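Local structure of major capsid protein (Paramecium bursaria Chlorella virus 1, 5TIP) at the interface of chains A and B. The protein self-assembles as trimers, 1680 of them, into the pseudo T=169 icosahedral capsid of this large chlorella virus, about 190 nm across. Residues are numbered along the deposited sequence; one frame, centred on the assembly and turned at random. Chains: chain A/B, Major capsid protein.

Contact 1: the interface of chains A and B. Residues chain A 126-127, 130; chain B 305, 334, 344-346, 348.
A:Arg130 reaches across to B:Thr346, B:Asn334 and B:Tyr305, a worked example of how one guanidinium can serve several acceptors at a subunit boundary. Its chain runs extended and then bends at chi3 (66°), which carries the head over the side of B:Val345. There NH1 donates to the backbone O of B:Thr346 at 2.7 Å, from a position tilted out of that carbonyl's plane. NH2 meets the amide oxygen OD1 of B:Asn334 at 2.8 Å, almost in line with its C=O bond, the amide turned steeply against the guanidinium; a further bond from NH2 to the backbone O of B:Tyr305 is weak. NE instead uses water 3, which also touches that same B:Tyr305 oxygen. One face of the guanidinium is covered near its rim by CD1 of the B:Tyr305 ring, with the two planes 53° apart. On the same side of the B:Tyr305 ring, nearer CD2, comes the edge of A:Tyr126, whose CE2 lies 3.9 Å from B:Tyr305 CD2, the rings standing at 78°. The methyl CG2 of B:Val345, anti to its own backbone N, packs 3.7 Å from A:Arg130 CD and also touches A:Tyr126 and A:Asn127. Water 2 joins A:Asn127 OD1 to the backbone of B:Asn334 and B:Thr346. In the fold, helix 122-132 of chain A presents these side chains to loop residues of chain B and to B:Asn334 in its helix 330-341.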
# COMPACT_ATOMS: atom_id res chain seq x y z
N TYR A 126 -10.04 -3.45 1.37
CA TYR A 126 -10.87 -3.85 2.50
C TYR A 126 -11.92 -2.79 2.83
O TYR A 126 -13.05 -3.12 3.19
CB TYR A 126 -10.00 -4.12 3.73
CG TYR A 126 -10.80 -4.47 4.97
CD1 TYR A 126 -11.58 -5.61 5.02
CD2 TYR A 126 -10.76 -3.67 6.10
CE1 TYR A 126 -12.32 -5.94 6.14
CE2 TYR A 126 -11.50 -3.99 7.24
CZ TYR A 126 -12.27 -5.13 7.25
OH TYR A 126 -13.01 -5.46 8.36
N ASN A 127 -11.55 -1.50 2.71
CA ASN A 127 -12.54 -0.44 2.90
C ASN A 127 -13.65 -0.53 1.87
O ASN A 127 -14.81 -0.21 2.17
CB ASN A 127 -11.87 0.93 2.83
CG ASN A 127 -12.79 2.06 3.25
OD1 ASN A 127 -13.59 1.91 4.18
ND2 ASN A 127 -12.70 3.20 2.57
N ARG A 130 -16.06 -3.05 3.15
CA ARG A 130 -16.89 -2.44 4.19
C ARG A 130 -18.04 -1.66 3.57
O ARG A 130 -19.14 -1.63 4.11
CB ARG A 130 -16.05 -1.52 5.07
CG ARG A 130 -14.98 -2.19 5.91
CD ARG A 130 -14.21 -1.13 6.67
NE ARG A 130 -15.04 -0.45 7.66
CZ ARG A 130 -14.81 0.77 8.12
NH1 ARG A 130 -13.77 1.47 7.66
NH2 ARG A 130 -15.61 1.32 9.02
N TYR B 305 -13.86 -1.84 13.32
CA TYR B 305 -14.42 -1.38 12.06
C TYR B 305 -15.93 -1.49 12.02
O TYR B 305 -16.54 -1.16 10.99
CB TYR B 305 -13.80 -2.15 10.89
CG TYR B 305 -12.32 -1.90 10.71
CD1 TYR B 305 -11.87 -0.67 10.24
CD2 TYR B 305 -11.39 -2.88 11.00
CE1 TYR B 305 -10.52 -0.43 10.07
CE2 TYR B 305 -10.03 -2.64 10.83
CZ TYR B 305 -9.61 -1.41 10.36
OH TYR B 305 -8.26 -1.16 10.19
N ASN B 334 -16.93 8.20 7.60
CA ASN B 334 -15.97 7.19 8.05
C ASN B 334 -15.47 6.31 6.92
O ASN B 334 -14.32 5.86 6.95
CB ASN B 334 -16.61 6.33 9.14
CG ASN B 334 -15.69 5.22 9.62
OD1 ASN B 334 -15.89 4.05 9.29
ND2 ASN B 334 -14.68 5.58 10.40
N GLY B 344 -7.22 4.44 2.17
CA GLY B 344 -6.88 3.42 3.14
C GLY B 344 -8.12 2.82 3.76
O GLY B 344 -9.11 2.58 3.06
N VAL B 345 -8.10 2.58 5.07
CA VAL B 345 -9.28 2.15 5.80
C VAL B 345 -9.25 2.81 7.17
O VAL B 345 -8.19 2.87 7.82
CB VAL B 345 -9.38 0.61 5.92
CG1 VAL B 345 -8.27 0.04 6.79
CG2 VAL B 345 -10.74 0.20 6.45
N THR B 346 -10.38 3.35 7.60
CA THR B 346 -10.47 4.09 8.84
C THR B 346 -11.39 3.35 9.81
O THR B 346 -12.52 3.01 9.45
CB THR B 346 -11.01 5.51 8.59
OG1 THR B 346 -10.07 6.24 7.80
CG2 THR B 346 -11.21 6.24 9.91
N ALA B 348 -14.08 2.54 12.75
CA ALA B 348 -15.32 3.22 13.11
C ALA B 348 -15.08 4.18 14.27
O ALA B 348 -14.23 3.95 15.14
CB ALA B 348 -16.39 2.20 13.49
O HOH W 1 -10.32 3.54 1.03
O HOH W 2 -12.58 4.22 5.97
O HOH W 3 -17.45 -2.19 8.32

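Contact 2: the interface of chains A and B. Residues chain A 30-31, 33; chain B 363-367.
Two loops meet in this contact of the NCLDV major capsid protein family, whose members are built from two jelly-roll domains: the segment of A:Tyr30, A:Arg31 and A:Tyr33 lies against B:Gln363 to B:Thr367, just ahead of strand 368-369. The side-chain amide of B:Gln363 reads the backbone of A:Arg31 from both ends. Its oxygen OE1 accepts from A:Arg31 N at 3.1 Å, the donor lying in the carbonyl plane on a lone pair, while NE2 donates to A:Arg31 O at 2.7 Å along a nearly straight line, 171° at the hydrogen. The acceptor lies in the plane of the amide. NE2 also donates within chain B to the backbone O of B:Pro364 at 2.9 Å, again close to the amide plane, and the bonds at OE1 and NE2 together fix which way round the amide is turned. A bend at chi2 (80°) swings the amide of B:Gln363 back toward this neighbouring carbonyl. The ring of A:Tyr30 slides past B:Gln363 in the opposite direction, with CD1 3.6 Å from B:Gln363 CA; OE1 lies at the ring's edge, in its plane, and ring and amide are turned steeply against each other. A:Tyr33 buries the largest surface of the patch. Its chi1 of 54° places CG between the backbone N and the carbonyl carbon, and the ring lies along the B:Pro364 to B:Gly366 backbone. CE1 packs 3.7 Å from B:Pro364 CB, and CA of B:Ser365 sits over one face, offset toward the rim. At the far end of the ring the phenol OH is 3.0 Å from B:Gly366 N, a hydrogen bond in which the backbone N-H donates to the hydroxyl oxygen.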
# COMPACT_ATOMS: atom_id res chain seq x y z
N TYR A 30 5.88 24.84 -3.84
CA TYR A 30 4.57 24.30 -4.19
C TYR A 30 3.87 25.18 -5.21
O TYR A 30 4.05 26.40 -5.24
CB TYR A 30 3.71 24.15 -2.94
CG TYR A 30 4.25 23.14 -1.95
CD1 TYR A 30 4.10 21.78 -2.17
CD2 TYR A 30 4.91 23.55 -0.80
CE1 TYR A 30 4.59 20.85 -1.27
CE2 TYR A 30 5.41 22.63 0.10
CZ TYR A 30 5.25 21.28 -0.14
OH TYR A 30 5.75 20.36 0.76
N ARG A 31 3.06 24.54 -6.05
CA ARG A 31 2.36 25.22 -7.13
C ARG A 31 1.03 25.78 -6.66
O ARG A 31 0.36 25.20 -5.79
CB ARG A 31 2.15 24.28 -8.32
CG ARG A 31 3.39 23.51 -8.71
CD ARG A 31 4.54 24.46 -9.04
NE ARG A 31 4.21 25.42 -10.09
CZ ARG A 31 4.28 25.16 -11.39
NH1 ARG A 31 4.68 23.96 -11.80
NH2 ARG A 31 3.96 26.09 -12.27
N TYR A 33 -2.88 26.81 -7.51
CA TYR A 33 -3.94 26.22 -8.32
C TYR A 33 -5.10 27.20 -8.42
O TYR A 33 -5.10 28.27 -7.82
CB TYR A 33 -4.39 24.89 -7.72
CG TYR A 33 -4.80 24.99 -6.26
CD1 TYR A 33 -3.85 24.89 -5.25
CD2 TYR A 33 -6.13 25.17 -5.90
CE1 TYR A 33 -4.22 24.98 -3.92
CE2 TYR A 33 -6.50 25.26 -4.58
CZ TYR A 33 -5.54 25.16 -3.59
OH TYR A 33 -5.92 25.25 -2.27
N GLN B 363 1.28 19.21 -0.97
CA GLN B 363 0.87 20.21 -1.94
C GLN B 363 -0.59 20.57 -1.72
O GLN B 363 -1.45 19.70 -1.71
CB GLN B 363 1.07 19.68 -3.36
CG GLN B 363 0.17 20.34 -4.40
CD GLN B 363 0.70 21.69 -4.84
OE1 GLN B 363 1.89 21.85 -5.10
NE2 GLN B 363 -0.19 22.67 -4.93
N PRO B 364 -0.87 21.86 -1.53
CA PRO B 364 -2.27 22.25 -1.32
C PRO B 364 -3.12 21.87 -2.53
O PRO B 364 -2.71 22.04 -3.68
CB PRO B 364 -2.20 23.77 -1.13
CG PRO B 364 -0.86 24.17 -1.66
CD PRO B 364 0.05 23.01 -1.43
N SER B 365 -4.31 21.36 -2.25
CA SER B 365 -5.22 20.87 -3.29
C SER B 365 -6.66 21.18 -2.92
O SER B 365 -7.55 20.35 -3.10
CB SER B 365 -5.03 19.37 -3.51
OG SER B 365 -5.26 18.66 -2.30
N GLY B 366 -6.90 22.37 -2.39
CA GLY B 366 -8.23 22.77 -2.00
C GLY B 366 -8.30 23.06 -0.52
O GLY B 366 -7.97 22.20 0.30
N THR B 367 -8.72 24.26 -0.16
CA THR B 367 -8.82 24.66 1.24
C THR B 367 -10.10 25.46 1.44
O THR B 367 -10.76 25.88 0.49
CB THR B 367 -7.61 25.50 1.69
OG1 THR B 367 -7.53 26.69 0.89
CG2 THR B 367 -6.32 24.71 1.57

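The centres of the C-alpha atoms of contact 1 and contact 2 lie about 26 Å apart along the same boundary between neighbouring subunits, and the two share no residues. In chain A they draw on a helix and on a loop far earlier in the sequence; in chain B both use segments of the C-terminal half. The interface is not an exact two-fold: each subunit offers different surfaces to its two neighbours, as a closed trimer requires. Two separated anchoring points would be expected to restrict rocking between subunits and so to steady the trimer as a capsid building block.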